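Local structure of serine protease inhibitor (Schistosoma haematobium, 3STO) at residues K20-A25 / L44-T49; L27-A32 / L310-V315; Q94-S99 / Q388-P393; T270-L273 / V278-E281; F48-L53 / K69-K74. The protein probably inhibits serine-type endopeptidases as a member of the serpin family. All coordinates share one frame; numbering follows the deposited sequence.

Interaction 1 (K20-A25 / L44-T49); sequences KAFTHA and LGILFT
The ring of F22 meets I46 and L47 where helix 18-30 crosses helix 43-55, and nearly all of this contact is apolar. The two short helical segments run at 115° to each other, with axes 10.2 Å apart at closest. F22 keeps CG anti to the backbone N (chi1 175°), which carries the ring off its helix and against the second one. Its CZ touches CG2 of I46 at 3.9 Å, and that methyl lies at the ring edge, close to the ring plane. Farther round the rim, CD2 of F22 packs on CD1 of L47 at 4.1 Å, while CE2 of F22 comes within 3.9 Å of the L47 backbone N from an oblique direction. T23 adds a looser touch, its OG1 lying 4.2 Å from CD2 of L44.

Among the polar groups, T23 OG1 bonds to H19 O one turn back. T49 OG1 bonds to G45 O at 2.9 Å, an oxygen that T49 N also uses, and has a second partner in T119 OG1.

No hydrogen bond passes between the segments. The five touching residues are all buried, so this crossing of two N-terminal serpin helices rests on van der Waals packing round one phenylalanine, and the threonine hydroxyls have their hydrogen-bond partners elsewhere.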
# COMPACT_ATOMS: atom_id res chain seq x y z
N LYS A 20 -8.46 -10.22 -2.88
CA LYS A 20 -7.22 -10.77 -3.41
C LYS A 20 -7.22 -10.73 -4.93
O LYS A 20 -6.17 -10.55 -5.56
CB LYS A 20 -6.93 -12.19 -2.90
CG LYS A 20 -6.52 -12.27 -1.45
CD LYS A 20 -5.91 -13.65 -1.10
CE LYS A 20 -5.59 -13.73 0.38
NZ LYS A 20 -4.57 -14.80 0.73
N ALA A 21 -8.40 -10.93 -5.52
CA ALA A 21 -8.60 -10.79 -6.97
C ALA A 21 -8.32 -9.36 -7.42
O ALA A 21 -7.58 -9.13 -8.38
CB ALA A 21 -10.02 -11.17 -7.33
N PHE A 22 -8.92 -8.41 -6.72
CA PHE A 22 -8.63 -7.01 -6.96
C PHE A 22 -7.12 -6.78 -6.87
O PHE A 22 -6.49 -6.26 -7.78
CB PHE A 22 -9.34 -6.12 -5.93
CG PHE A 22 -8.98 -4.68 -6.06
CD1 PHE A 22 -9.53 -3.90 -7.08
CD2 PHE A 22 -8.04 -4.10 -5.22
CE1 PHE A 22 -9.17 -2.57 -7.24
CE2 PHE A 22 -7.67 -2.76 -5.36
CZ PHE A 22 -8.25 -1.99 -6.36
N THR A 23 -6.55 -7.17 -5.74
CA THR A 23 -5.14 -6.95 -5.46
C THR A 23 -4.23 -7.42 -6.60
O THR A 23 -3.35 -6.70 -7.02
CB THR A 23 -4.73 -7.59 -4.13
OG1 THR A 23 -5.32 -6.84 -3.06
CG2 THR A 23 -3.25 -7.51 -4.00
N HIS A 24 -4.50 -8.60 -7.13
CA HIS A 24 -3.74 -9.13 -8.26
C HIS A 24 -3.89 -8.30 -9.53
O HIS A 24 -2.90 -7.99 -10.18
CB HIS A 24 -4.11 -10.61 -8.53
CG HIS A 24 -3.24 -11.26 -9.56
ND1 HIS A 24 -3.59 -12.43 -10.20
CD2 HIS A 24 -2.02 -10.90 -10.05
CE1 HIS A 24 -2.63 -12.77 -11.04
NE2 HIS A 24 -1.67 -11.86 -10.97
N ALA A 25 -5.12 -7.90 -9.85
CA ALA A 25 -5.40 -7.13 -11.05
C ALA A 25 -4.71 -5.80 -10.94
O ALA A 25 -4.11 -5.28 -11.89
CB ALA A 25 -6.92 -6.93 -11.24
N LEU A 44 -4.62 -2.30 -0.45
CA LEU A 44 -5.88 -2.29 0.31
C LEU A 44 -6.41 -0.87 0.51
O LEU A 44 -7.60 -0.65 0.69
CB LEU A 44 -5.75 -3.02 1.67
CG LEU A 44 -5.44 -4.52 1.62
CD1 LEU A 44 -5.47 -5.11 3.02
CD2 LEU A 44 -6.40 -5.28 0.73
N GLY A 45 -5.52 0.09 0.52
CA GLY A 45 -5.92 1.47 0.59
C GLY A 45 -6.64 1.91 -0.67
O GLY A 45 -7.51 2.76 -0.59
N ILE A 46 -6.27 1.34 -1.82
CA ILE A 46 -6.98 1.61 -3.07
C ILE A 46 -8.36 1.01 -2.97
O ILE A 46 -9.34 1.64 -3.33
CB ILE A 46 -6.30 0.97 -4.32
CG1 ILE A 46 -4.78 1.04 -4.27
CG2 ILE A 46 -6.84 1.59 -5.60
CD1 ILE A 46 -4.22 2.44 -4.15
N LEU A 47 -8.43 -0.22 -2.45
CA LEU A 47 -9.71 -0.91 -2.21
C LEU A 47 -10.66 -0.16 -1.26
O LEU A 47 -11.83 -0.02 -1.56
CB LEU A 47 -9.47 -2.34 -1.70
CG LEU A 47 -10.69 -3.26 -1.58
CD1 LEU A 47 -10.32 -4.68 -1.89
CD2 LEU A 47 -11.30 -3.16 -0.20
N PHE A 48 -10.16 0.33 -0.13
CA PHE A 48 -10.99 1.09 0.81
C PHE A 48 -11.47 2.42 0.21
O PHE A 48 -12.59 2.83 0.44
CB PHE A 48 -10.22 1.40 2.11
CG PHE A 48 -9.86 0.19 2.92
CD1 PHE A 48 -10.20 -1.09 2.48
CD2 PHE A 48 -9.18 0.32 4.12
CE1 PHE A 48 -9.86 -2.21 3.24
CE2 PHE A 48 -8.85 -0.80 4.88
CZ PHE A 48 -9.18 -2.05 4.44
N THR A 49 -10.61 3.11 -0.53
CA THR A 49 -10.95 4.41 -1.10
C THR A 49 -12.00 4.27 -2.21
O THR A 49 -13.03 4.94 -2.18
CB THR A 49 -9.74 5.06 -1.69
OG1 THR A 49 -8.79 5.31 -0.65
CG2 THR A 49 -10.14 6.35 -2.39

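Interaction 2 (L27-A32 / L310-V315); sequences LSTVTA and LKSIGV
A Schellman motif closes helix 307-312, and S312 and I313, inside that motif, meet T29 near the end of helix 18-30. In the motif V315 N bonds to L310 O at 2.8 Å and G314 N to K311 O at 3.0 Å, with G314 at positive phi as the C-prime residue.

T29 meets its two partners with different branches. With OG1 beside the backbone N (chi1 -64°), the methyl CG2 is left anti to it and lies 3.6 Å from S312 OG. The hydroxyl OG1 of T29 lies 3.7 Å from CG2 of I313, the two side chains passing at a slant. The hydroxyls themselves stay apart and are joined by a water, 3.0 Å from T29 OG1 and 2.8 Å from S312 OG. T29 OG1 also has a weak bond to A25 O within its own helix.

I313 O accepts a hydrogen bond from T70 OG1, which ties this helix end to the last residues of helix 61-70.

With no direct hydrogen bond between the segments and only 93 Å² buried, two helix ends meet at the surface through two methyl-to-hydroxyl contacts and one shared water, a solvent-mediated junction rather than a tight interlock.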
# COMPACT_ATOMS: atom_id res chain seq x y z
N LEU A 27 -2.05 -5.09 -9.14
CA LEU A 27 -0.58 -5.17 -9.11
C LEU A 27 0.01 -5.52 -10.48
O LEU A 27 1.00 -4.93 -10.85
CB LEU A 27 -0.09 -6.11 -8.00
CG LEU A 27 -0.19 -5.63 -6.55
CD1 LEU A 27 0.11 -6.77 -5.60
CD2 LEU A 27 0.73 -4.47 -6.27
N SER A 28 -0.62 -6.42 -11.24
CA SER A 28 -0.12 -6.71 -12.59
C SER A 28 -0.16 -5.54 -13.53
O SER A 28 0.53 -5.55 -14.53
CB SER A 28 -0.82 -7.87 -13.27
OG SER A 28 -2.17 -7.92 -12.90
N THR A 29 -0.93 -4.52 -13.22
CA THR A 29 -1.03 -3.41 -14.15
C THR A 29 -0.11 -2.30 -13.71
O THR A 29 0.67 -1.79 -14.49
CB THR A 29 -2.48 -2.88 -14.28
OG1 THR A 29 -3.30 -3.90 -14.85
CG2 THR A 29 -2.49 -1.63 -15.18
N VAL A 30 -0.22 -1.94 -12.45
CA VAL A 30 0.47 -0.77 -11.95
C VAL A 30 1.99 -0.98 -11.94
O VAL A 30 2.73 -0.02 -12.03
CB VAL A 30 -0.02 -0.42 -10.54
CG1 VAL A 30 0.52 -1.40 -9.49
CG2 VAL A 30 0.36 1.02 -10.21
N THR A 31 2.48 -2.21 -11.84
CA THR A 31 3.93 -2.36 -11.72
C THR A 31 4.62 -2.34 -13.07
O THR A 31 5.82 -2.09 -13.13
CB THR A 31 4.40 -3.60 -10.90
OG1 THR A 31 4.09 -4.80 -11.61
CG2 THR A 31 3.76 -3.64 -9.50
N ALA A 32 3.84 -2.56 -14.13
CA ALA A 32 4.36 -2.68 -15.50
C ALA A 32 5.33 -1.54 -15.94
O ALA A 32 6.35 -1.80 -16.56
CB ALA A 32 3.20 -2.83 -16.51
N LEU A 310 -6.56 2.28 -12.69
CA LEU A 310 -7.98 2.01 -12.40
C LEU A 310 -8.88 1.98 -13.64
O LEU A 310 -9.77 1.15 -13.75
CB LEU A 310 -8.54 3.01 -11.36
CG LEU A 310 -7.97 2.86 -9.94
CD1 LEU A 310 -8.41 3.99 -9.06
CD2 LEU A 310 -8.37 1.53 -9.33
N LYS A 311 -8.63 2.88 -14.59
CA LYS A 311 -9.32 2.81 -15.87
C LYS A 311 -9.03 1.49 -16.51
O LYS A 311 -9.94 0.74 -16.93
CB LYS A 311 -8.88 3.94 -16.80
CG LYS A 311 -9.60 5.24 -16.56
CD LYS A 311 -8.92 6.40 -17.25
CE LYS A 311 -9.79 7.60 -17.19
NZ LYS A 311 -9.05 8.84 -17.59
N SER A 312 -7.74 1.20 -16.61
CA SER A 312 -7.27 -0.06 -17.18
C SER A 312 -7.89 -1.33 -16.56
O SER A 312 -8.05 -2.32 -17.26
CB SER A 312 -5.76 -0.14 -17.08
OG SER A 312 -5.34 -1.44 -17.41
N ILE A 313 -8.23 -1.32 -15.27
CA ILE A 313 -8.81 -2.52 -14.68
C ILE A 313 -10.32 -2.47 -14.55
O ILE A 313 -10.92 -3.34 -13.90
CB ILE A 313 -8.14 -2.94 -13.30
CG1 ILE A 313 -8.43 -1.94 -12.18
CG2 ILE A 313 -6.62 -3.15 -13.44
CD1 ILE A 313 -7.66 -2.27 -10.92
N GLY A 314 -10.95 -1.48 -15.17
CA GLY A 314 -12.40 -1.51 -15.32
C GLY A 314 -13.19 -0.37 -14.71
O GLY A 314 -14.39 -0.30 -14.86
N VAL A 315 -12.51 0.54 -14.02
CA VAL A 315 -13.20 1.66 -13.38
C VAL A 315 -13.05 2.94 -14.20
O VAL A 315 -12.04 3.65 -14.11
CB VAL A 315 -12.70 1.88 -11.94
CG1 VAL A 315 -13.41 3.09 -11.28
CG2 VAL A 315 -12.88 0.59 -11.15
O HOH W 1 -5.06 -4.20 -17.23

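Interaction 3 (Q94-S99 / Q388-P393); sequences QELNNS and QQLTMP
Helix 82-101 supplies regular helical backbone at 94-99, whereas 388-391 form a turn that leads into the strand at M392: Q388 to L390 curl like a helix but lack its hydrogen-bond pattern, and T391 takes positive phi. The CA atoms that come nearest are those of S99 and L390, 8.9 Å apart.

L390 is the main contributor from the turn, matched by S99 on the helix. The CD2 methyl of L390 reaches CD2 of L96 at 4.3 Å and lies equally far from S99 OG, so one leucine branch touches two residues a turn apart on the helix. Q389 points its extended chain (chi1 -175°, chi2 179°) at the helix, bringing NE2 to 3.2 Å from S99 OG, but the angle is too poor for a hydrogen bond. The serine hydroxyl is bonded instead to R252, whose side chain also touches Q389 and L390.

The turn belongs to a beta hairpin between antiparallel strands 381-387 and 392-399, and T391 and M392 both face D387 in a G1 beta bulge. D387 OD1 accepts from the backbone N of Q389 and of L390, holding the first part of the turn. Later in the turn, T391 OG1 bonds to L390 O at 2.8 Å, from above the carbonyl plane, and K20 NZ bonds to T391 OG1.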
# COMPACT_ATOMS: atom_id res chain seq x y z
N GLN A 94 -15.45 -2.92 5.76
CA GLN A 94 -15.45 -2.78 7.20
C GLN A 94 -14.74 -3.93 7.86
O GLN A 94 -14.02 -3.74 8.82
CB GLN A 94 -16.87 -2.69 7.73
CG GLN A 94 -17.35 -1.26 7.73
CD GLN A 94 -18.81 -1.11 8.03
OE1 GLN A 94 -19.29 0.02 8.13
NE2 GLN A 94 -19.54 -2.24 8.16
N GLU A 95 -14.94 -5.12 7.34
CA GLU A 95 -14.29 -6.29 7.86
C GLU A 95 -12.76 -6.07 7.78
O GLU A 95 -12.06 -6.21 8.77
CB GLU A 95 -14.73 -7.49 7.05
CG GLU A 95 -14.28 -8.81 7.60
CD GLU A 95 -15.03 -9.18 8.86
OE1 GLU A 95 -15.91 -8.39 9.29
OE2 GLU A 95 -14.73 -10.27 9.42
N LEU A 96 -12.26 -5.68 6.61
CA LEU A 96 -10.83 -5.46 6.40
C LEU A 96 -10.30 -4.32 7.25
O LEU A 96 -9.22 -4.39 7.84
CB LEU A 96 -10.53 -5.21 4.92
CG LEU A 96 -10.75 -6.42 4.02
CD1 LEU A 96 -10.65 -6.07 2.51
CD2 LEU A 96 -9.78 -7.52 4.40
N ASN A 97 -11.08 -3.26 7.33
CA ASN A 97 -10.68 -2.14 8.18
C ASN A 97 -10.62 -2.54 9.67
O ASN A 97 -9.67 -2.20 10.38
CB ASN A 97 -11.64 -0.96 7.95
CG ASN A 97 -11.17 0.30 8.63
OD1 ASN A 97 -10.14 0.83 8.26
ND2 ASN A 97 -11.89 0.77 9.66
N ASN A 98 -11.65 -3.24 10.14
CA ASN A 98 -11.66 -3.74 11.51
C ASN A 98 -10.48 -4.65 11.85
O ASN A 98 -9.89 -4.56 12.92
CB ASN A 98 -12.95 -4.50 11.82
CG ASN A 98 -14.14 -3.57 12.01
OD1 ASN A 98 -13.98 -2.41 12.39
ND2 ASN A 98 -15.35 -4.09 11.75
N SER A 99 -10.17 -5.55 10.92
CA SER A 99 -9.09 -6.49 11.08
C SER A 99 -7.78 -5.75 11.22
O SER A 99 -7.04 -6.00 12.14
CB SER A 99 -9.04 -7.44 9.91
OG SER A 99 -8.13 -8.47 10.17
N GLN A 388 0.04 -11.88 8.14
CA GLN A 388 0.05 -13.34 8.32
C GLN A 388 -1.33 -13.88 8.54
O GLN A 388 -1.57 -15.08 8.41
CB GLN A 388 0.99 -13.78 9.45
CG GLN A 388 2.40 -13.28 9.25
CD GLN A 388 3.43 -14.36 9.40
OE1 GLN A 388 3.42 -15.40 8.70
NE2 GLN A 388 4.35 -14.15 10.33
N GLN A 389 -2.25 -12.99 8.85
CA GLN A 389 -3.63 -13.39 9.00
C GLN A 389 -4.36 -13.34 7.65
O GLN A 389 -4.94 -14.33 7.20
CB GLN A 389 -4.28 -12.52 10.06
CG GLN A 389 -5.68 -12.93 10.39
CD GLN A 389 -6.23 -12.05 11.44
OE1 GLN A 389 -5.58 -11.86 12.49
NE2 GLN A 389 -7.39 -11.43 11.16
N LEU A 390 -4.27 -12.20 6.97
CA LEU A 390 -4.83 -12.08 5.64
C LEU A 390 -4.06 -12.89 4.60
O LEU A 390 -4.52 -13.04 3.48
CB LEU A 390 -4.88 -10.62 5.22
CG LEU A 390 -5.64 -9.69 6.16
CD1 LEU A 390 -5.62 -8.28 5.60
CD2 LEU A 390 -7.07 -10.15 6.38
N THR A 391 -2.89 -13.40 4.98
CA THR A 391 -1.93 -14.03 4.05
C THR A 391 -1.73 -13.27 2.74
O THR A 391 -1.80 -13.84 1.64
CB THR A 391 -2.24 -15.53 3.78
OG1 THR A 391 -3.56 -15.65 3.24
CG2 THR A 391 -2.16 -16.32 5.06
N MSE A 392 -1.46 -11.98 2.85
CA MSE A 392 -1.20 -11.19 1.67
C MSE A 392 -0.34 -10.00 2.05
O MSE A 392 -0.23 -9.64 3.21
CB MSE A 392 -2.50 -10.71 1.06
CG MSE A 392 -3.13 -9.58 1.86
SE MSE A 392 -4.98 -9.12 1.30
CE MSE A 392 -4.66 -8.89 -0.63
N PRO A 393 0.31 -9.40 1.06
CA PRO A 393 1.05 -8.19 1.41
C PRO A 393 0.12 -6.99 1.50
O PRO A 393 -0.78 -6.79 0.69
CB PRO A 393 2.01 -8.03 0.23
CG PRO A 393 1.26 -8.63 -0.95
CD PRO A 393 0.50 -9.81 -0.35

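Interaction 4 (T270-L273 / V278-E281); sequences TELL and VLSE
V278 meets L272 through its backbone: V278 C lies 4.1 Å from L272 CD2. The valine side chain itself points away from helix 269-273, and its residue is exposed, so the isopropyl group contributes little here. V278 precedes the short helix 279-283, and V278 O accepts a weak bond of 3.1 Å from E281 N in the first turn.

L279 carries the rest of the contact. The CD2 methyl of L272 sits 3.7 Å from CA of L279, against the main chain at that residue, and the same methyl touches CD1 of L279 at 4.1 Å. With CG beside its backbone N (chi1 -72°), L272 brings CD2 to the L279 main chain. Beside the leucine contact a water links the two backbones. It donates to L272 O at 2.9 Å and accepts a weak bond from L279 N at 3.3 Å, so a carbonyl near the end of one helix and the amide of L279 are joined through solvent.

S280 points away from 270-273, and its side chain touches Y386 and T391. E271 bonds through its two carboxylate oxygens to N276 ND2 and N274 ND2 in the loop between the helices.

Both leucines press on F384 of strand 381-387. L279 reaches Y386 of that strand and P393 of strand 392-399 as well, while L273 packs on A396 and K398, so the two short helices lie against the 381-387/392-399 hairpin of the serpin fold.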
# COMPACT_ATOMS: atom_id res chain seq x y z
N THR A 270 10.15 -10.29 -9.70
CA THR A 270 9.14 -9.40 -10.28
C THR A 270 7.77 -10.05 -10.31
O THR A 270 6.78 -9.38 -10.15
CB THR A 270 9.49 -9.03 -11.72
OG1 THR A 270 9.93 -10.20 -12.42
CG2 THR A 270 10.58 -8.00 -11.73
N GLU A 271 7.72 -11.35 -10.53
CA GLU A 271 6.50 -12.10 -10.43
C GLU A 271 5.81 -12.12 -9.02
O GLU A 271 4.60 -12.27 -8.91
CB GLU A 271 6.72 -13.49 -11.01
CG GLU A 271 7.25 -13.46 -12.46
CD GLU A 271 6.45 -12.53 -13.41
OE1 GLU A 271 5.30 -12.88 -13.77
OE2 GLU A 271 6.97 -11.45 -13.80
N LEU A 272 6.57 -11.94 -7.95
CA LEU A 272 5.97 -11.77 -6.63
C LEU A 272 5.46 -10.35 -6.43
O LEU A 272 4.45 -10.15 -5.76
CB LEU A 272 6.95 -12.13 -5.51
CG LEU A 272 7.23 -13.61 -5.34
CD1 LEU A 272 8.50 -13.77 -4.57
CD2 LEU A 272 6.10 -14.30 -4.65
N LEU A 273 6.19 -9.36 -6.97
CA LEU A 273 5.75 -7.97 -6.90
C LEU A 273 4.46 -7.76 -7.73
O LEU A 273 3.52 -7.10 -7.27
CB LEU A 273 6.87 -7.01 -7.34
CG LEU A 273 6.50 -5.52 -7.19
CD1 LEU A 273 6.47 -5.11 -5.72
CD2 LEU A 273 7.45 -4.61 -7.98
N VAL A 278 2.32 -16.23 -6.05
CA VAL A 278 1.55 -15.96 -4.83
C VAL A 278 2.45 -15.96 -3.60
O VAL A 278 2.99 -17.00 -3.23
CB VAL A 278 0.40 -16.99 -4.65
CG1 VAL A 278 -0.39 -16.73 -3.39
CG2 VAL A 278 -0.50 -16.95 -5.85
N LEU A 279 2.62 -14.78 -3.00
CA LEU A 279 3.59 -14.58 -1.93
C LEU A 279 3.41 -15.57 -0.78
O LEU A 279 4.39 -16.15 -0.29
CB LEU A 279 3.55 -13.13 -1.41
CG LEU A 279 4.62 -12.71 -0.35
CD1 LEU A 279 6.08 -12.99 -0.75
CD2 LEU A 279 4.46 -11.23 0.03
N SER A 280 2.17 -15.74 -0.35
CA SER A 280 1.85 -16.62 0.78
C SER A 280 2.35 -18.04 0.58
O SER A 280 2.74 -18.68 1.55
CB SER A 280 0.35 -16.60 1.12
OG SER A 280 -0.43 -17.08 0.05
N GLU A 281 2.33 -18.53 -0.66
CA GLU A 281 2.87 -19.85 -0.99
C GLU A 281 4.36 -19.94 -0.76
O GLU A 281 4.86 -21.02 -0.45
CB GLU A 281 2.58 -20.22 -2.46
CG GLU A 281 1.08 -20.40 -2.75
CD GLU A 281 0.79 -20.84 -4.18
OE1 GLU A 281 1.75 -21.31 -4.85
OE2 GLU A 281 -0.38 -20.72 -4.63
O HOH W 2 2.41 -12.12 -4.99

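Interaction 5 (F48-L53 / K69-K74); sequences FTLGIL and KTMRLK
The selenomethionine M71 reaches across to L50 and G51 of helix 43-55, and its terminal methyl makes the whole close contact. CE of M71 lies 3.9 Å from CD2 of L50 and equally near CB of L50, so the methyl rests along the flank of the leucine, the two chains sliding past each other in opposite directions. A bent chain puts it there: chi2 of 60° and chi3 of 74° fold the selenium and CE back toward the helix. CE of M71 also lies 4.2 Å from G51 N, and G51 and M71 have the nearest CA atoms, 8.1 Å apart. All three residues are buried. Around them M71 is also covered by F22 of helix 18-30 and M89 of helix 82-101, and L50 by V315. T70 is buried too but only loosely approached, its side chain staying 5.0 Å from 48-53, and its hydroxyl bonds to Q66 O.

The solvent side of the turn belongs to R72, which is exposed and makes no contact with 48-53. Its guanidinium folds back on its own segment, with R72 NH2 bonded to T70 O at 2.6 Å and NE giving a weak bond to the same oxygen. NH2 approaches at 131° to the C=O and somewhat tilted from the carbonyl plane. R72 packs with CG on A21 and with its guanidinium end on A25.

R72 has positive phi and completes a Schellman motif, a common helix ending; the turn places buried selenomethionine M71 next to exposed R72, within the helical part of the serpin fold.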
# COMPACT_ATOMS: atom_id res chain seq x y z
N PHE A 48 -10.16 0.33 -0.13
CA PHE A 48 -10.99 1.09 0.81
C PHE A 48 -11.47 2.42 0.21
O PHE A 48 -12.59 2.83 0.44
CB PHE A 48 -10.22 1.40 2.11
CG PHE A 48 -9.86 0.19 2.92
CD1 PHE A 48 -10.20 -1.09 2.48
CD2 PHE A 48 -9.18 0.32 4.12
CE1 PHE A 48 -9.86 -2.21 3.24
CE2 PHE A 48 -8.85 -0.80 4.88
CZ PHE A 48 -9.18 -2.05 4.44
N THR A 49 -10.61 3.11 -0.53
CA THR A 49 -10.95 4.41 -1.10
C THR A 49 -12.00 4.27 -2.21
O THR A 49 -13.03 4.94 -2.18
CB THR A 49 -9.74 5.06 -1.69
OG1 THR A 49 -8.79 5.31 -0.65
CG2 THR A 49 -10.14 6.35 -2.39
N LEU A 50 -11.71 3.41 -3.17
CA LEU A 50 -12.69 2.98 -4.16
C LEU A 50 -13.97 2.43 -3.51
O LEU A 50 -15.09 2.81 -3.87
CB LEU A 50 -12.10 1.87 -5.00
CG LEU A 50 -12.58 1.89 -6.42
CD1 LEU A 50 -12.44 3.33 -6.90
CD2 LEU A 50 -11.72 0.95 -7.21
N GLY A 51 -13.79 1.52 -2.58
CA GLY A 51 -14.91 0.89 -1.94
C GLY A 51 -15.81 1.87 -1.23
O GLY A 51 -17.03 1.69 -1.19
N ILE A 52 -15.24 2.91 -0.65
CA ILE A 52 -16.07 3.81 0.12
C ILE A 52 -17.19 4.46 -0.75
O ILE A 52 -18.33 4.59 -0.31
CB ILE A 52 -15.21 4.83 0.86
CG1 ILE A 52 -15.90 5.27 2.14
CG2 ILE A 52 -14.84 6.01 -0.03
CD1 ILE A 52 -14.96 5.97 3.07
N LEU A 53 -16.87 4.81 -2.00
CA LEU A 53 -17.82 5.44 -2.91
C LEU A 53 -19.01 4.54 -3.23
O LEU A 53 -20.14 4.98 -3.29
CB LEU A 53 -17.13 5.88 -4.20
CG LEU A 53 -16.02 6.92 -3.95
CD1 LEU A 53 -15.35 7.31 -5.24
CD2 LEU A 53 -16.60 8.16 -3.28
N LYS A 69 -17.63 -4.74 -10.05
CA LYS A 69 -16.99 -5.75 -10.89
C LYS A 69 -15.47 -5.81 -10.64
O LYS A 69 -14.88 -6.89 -10.48
CB LYS A 69 -17.29 -5.50 -12.38
CG LYS A 69 -18.44 -6.32 -12.95
N THR A 70 -14.84 -4.65 -10.62
CA THR A 70 -13.41 -4.57 -10.46
C THR A 70 -13.06 -5.13 -9.11
O THR A 70 -12.01 -5.72 -8.91
CB THR A 70 -12.94 -3.13 -10.53
OG1 THR A 70 -13.19 -2.61 -11.84
CG2 THR A 70 -11.47 -3.05 -10.23
N MSE A 71 -14.00 -4.97 -8.18
CA MSE A 71 -13.85 -5.46 -6.82
C MSE A 71 -14.19 -6.93 -6.75
O MSE A 71 -13.98 -7.58 -5.72
CB MSE A 71 -14.77 -4.70 -5.86
CG MSE A 71 -14.20 -4.58 -4.51
SE MSE A 71 -12.53 -3.61 -4.71
CE MSE A 71 -13.31 -1.85 -5.02
N ARG A 72 -14.74 -7.44 -7.85
CA ARG A 72 -15.02 -8.87 -7.96
C ARG A 72 -16.09 -9.33 -6.95
O ARG A 72 -16.00 -10.45 -6.43
CB ARG A 72 -13.72 -9.65 -7.75
CG ARG A 72 -13.34 -10.60 -8.85
CD ARG A 72 -12.69 -9.97 -10.09
NE ARG A 72 -11.96 -8.71 -9.89
CZ ARG A 72 -11.08 -8.21 -10.77
NH1 ARG A 72 -10.77 -8.88 -11.87
NH2 ARG A 72 -10.48 -7.04 -10.54
N LEU A 73 -17.10 -8.48 -6.69
CA LEU A 73 -18.19 -8.79 -5.75
C LEU A 73 -19.13 -9.86 -6.30
O LEU A 73 -19.29 -9.98 -7.51
CB LEU A 73 -19.01 -7.53 -5.44
CG LEU A 73 -18.32 -6.31 -4.82
CD1 LEU A 73 -19.31 -5.22 -4.46
CD2 LEU A 73 -17.52 -6.71 -3.61
N LYS A 74 -19.76 -10.63 -5.42
CA LYS A 74 -20.79 -11.60 -5.83
C LYS A 74 -22.05 -10.92 -6.34
O LYS A 74 -22.68 -11.37 -7.29
CB LYS A 74 -21.20 -12.51 -4.66
CG LYS A 74 -20.10 -13.43 -4.14

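In the fold
From the N terminus, helix 18-30 enters interactions 1 and 2. Interaction 1 closes a short loop to helix 43-55, and interaction 5 begins on that same helix, sharing F48 and T49, to close another short loop to the end of helix 61-70. Interaction 2 spans most of the chain, reaching helix 307-312; its span encloses interactions 4 and 5 and crosses interactions 1 and 3. Interaction 3 brings helix 82-101 to the late hairpin turn, with interaction 4, the most local, lying within its span. Interactions 1, 2 and 5 touch one another and gather the helices, while 3 and 4 meet at the hairpin of strands 381-387 and 392-399; interaction 3 also touches 1 and 5, and 4 touches 2.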